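Local coordinates for penicillin binding protein 2X (Streptococcus thermophilus, PDB 5U47), which probably cross-links the peptides of adjacent glycan strands in septal peptidoglycan, as a transpeptidase that beta-lactams inactivate by acylating its active-site serine, at residues Tyr374-Tyr378 / Lys459-Lys463. The protein carries 1 engineered substitution. Numbering follows the deposited sequence.
Sequences YLSLY and KPVSK
Pro460 stands over one face of Tyr378 on its CB-CG edge, its nitrogen side tilted away, and this CH-pi contact dominates the joint between the end of helix 368-377 and the loop that leads into helix 463-478. Its CB stands 3.7 Å from the centroid of the Tyr378 ring and only 4° off the ring normal, so a C-H group sits over the middle of the pi cloud. The neighbouring CG covers the same face nearer one side, 3.6 Å from Tyr378 CE1. Proline suits this place: its closed ring holds CB and CG in position, so two adjacent CH2 groups meet the aromatic face with little freedom to lose.

Apolar packing widens the contact. The CB of Leu377 meets the CB of Pro460 at 4.1 Å, close to where the backbones come nearest. Val461 holds its CG1 anti to its own carbonyl carbon (chi1 -60°), which brings this methyl between the two tyrosines, 4.1 Å from Tyr374 CE1 and 3.9 Å from Tyr378 OH. CG1 alone thus touches both; branching adds CG2, so both methyls lie against the Tyr378 hydroxyl oxygen, while helix 297-308 packs on the valine as well.

The remaining approach is polar but forms no conventional hydrogen bond: the carbonyl O of Pro460 lies in the plane of the Tyr374 ring at its edge, 3.5 Å from CE1, where it faces the weakly positive aromatic rim.

With no hydrogen bond directly between the two segments, cohesion here rests on dispersion and weak electrostatics. Hydrogen bonds from Tyr374 OH to Asn307 and Tyr378 OH to Ser303 fix the outer ends of the tyrosines on helix 297-308, while packing on the rings, such as Pro460 over the Tyr378 face, would limit their rotation.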
# COMPACT_ATOMS: atom_id res chain seq x y z
N TYR A 374 16.98 19.66 1.75
CA TYR A 374 15.92 19.36 0.76
C TYR A 374 15.48 17.91 0.87
O TYR A 374 14.29 17.63 0.78
CB TYR A 374 16.30 19.72 -0.68
CG TYR A 374 16.04 21.17 -1.04
CD1 TYR A 374 14.74 21.62 -1.24
CD2 TYR A 374 17.09 22.09 -1.18
CE1 TYR A 374 14.48 22.95 -1.55
CE2 TYR A 374 16.83 23.42 -1.50
CZ TYR A 374 15.52 23.84 -1.68
OH TYR A 374 15.24 25.15 -1.99
N LEU A 375 16.44 17.00 1.07
CA LEU A 375 16.10 15.58 1.23
C LEU A 375 15.27 15.38 2.50
O LEU A 375 14.41 14.50 2.56
CB LEU A 375 17.36 14.73 1.29
CG LEU A 375 18.15 14.56 -0.01
CD1 LEU A 375 19.51 13.97 0.28
CD2 LEU A 375 17.39 13.68 -1.00
N SER A 376 15.53 16.21 3.51
CA SER A 376 14.78 16.15 4.75
C SER A 376 13.35 16.69 4.50
O SER A 376 12.37 16.09 4.95
CB SER A 376 15.52 16.90 5.85
OG SER A 376 14.88 16.70 7.09
N LEU A 377 13.23 17.79 3.75
CA LEU A 377 11.91 18.35 3.40
C LEU A 377 11.09 17.37 2.55
O LEU A 377 9.86 17.34 2.65
CB LEU A 377 12.07 19.67 2.65
CG LEU A 377 12.60 20.87 3.44
CD1 LEU A 377 12.76 22.05 2.51
CD2 LEU A 377 11.67 21.25 4.60
N TYR A 378 11.79 16.60 1.71
CA TYR A 378 11.18 15.54 0.90
C TYR A 378 10.92 14.26 1.75
O TYR A 378 10.37 13.28 1.24
CB TYR A 378 12.02 15.24 -0.34
CG TYR A 378 11.70 16.08 -1.56
CD1 TYR A 378 10.50 15.89 -2.25
CD2 TYR A 378 12.61 17.01 -2.08
CE1 TYR A 378 10.19 16.61 -3.38
CE2 TYR A 378 12.32 17.75 -3.22
CZ TYR A 378 11.11 17.54 -3.88
OH TYR A 378 10.78 18.27 -5.02
N LYS A 459 5.68 21.02 1.90
CA LYS A 459 5.90 21.79 0.69
C LYS A 459 7.41 21.97 0.49
O LYS A 459 7.98 22.98 0.91
CB LYS A 459 5.17 23.13 0.76
CG LYS A 459 5.29 23.86 -0.56
CD LYS A 459 4.31 24.99 -0.74
CE LYS A 459 4.46 25.57 -2.14
NZ LYS A 459 3.80 26.89 -2.21
N PRO A 460 8.05 20.97 -0.13
CA PRO A 460 9.49 21.04 -0.31
C PRO A 460 9.98 22.12 -1.28
O PRO A 460 11.05 22.67 -1.06
CB PRO A 460 9.87 19.65 -0.82
CG PRO A 460 8.64 18.87 -0.97
CD PRO A 460 7.48 19.65 -0.46
N VAL A 461 9.20 22.43 -2.32
CA VAL A 461 9.59 23.44 -3.33
C VAL A 461 8.40 24.29 -3.73
O VAL A 461 7.25 23.96 -3.43
CB VAL A 461 10.22 22.77 -4.59
CG1 VAL A 461 11.47 21.98 -4.22
CG2 VAL A 461 9.22 21.87 -5.29
N SER A 462 8.67 25.40 -4.40
CA SER A 462 7.63 26.30 -4.85
C SER A 462 6.86 25.71 -6.04
O SER A 462 7.30 24.75 -6.69
CB SER A 462 8.23 27.63 -5.27
OG SER A 462 8.98 27.49 -6.48
N LYS A 463 5.72 26.31 -6.31
CA LYS A 463 4.89 25.95 -7.45
C LYS A 463 5.68 26.15 -8.76
O LYS A 463 5.64 25.31 -9.67
CB LYS A 463 3.65 26.85 -7.45
CG LYS A 463 2.77 26.78 -8.68
CD LYS A 463 1.59 27.72 -8.49
CE LYS A 463 0.78 27.89 -9.76
NZ LYS A 463 0.22 26.61 -10.23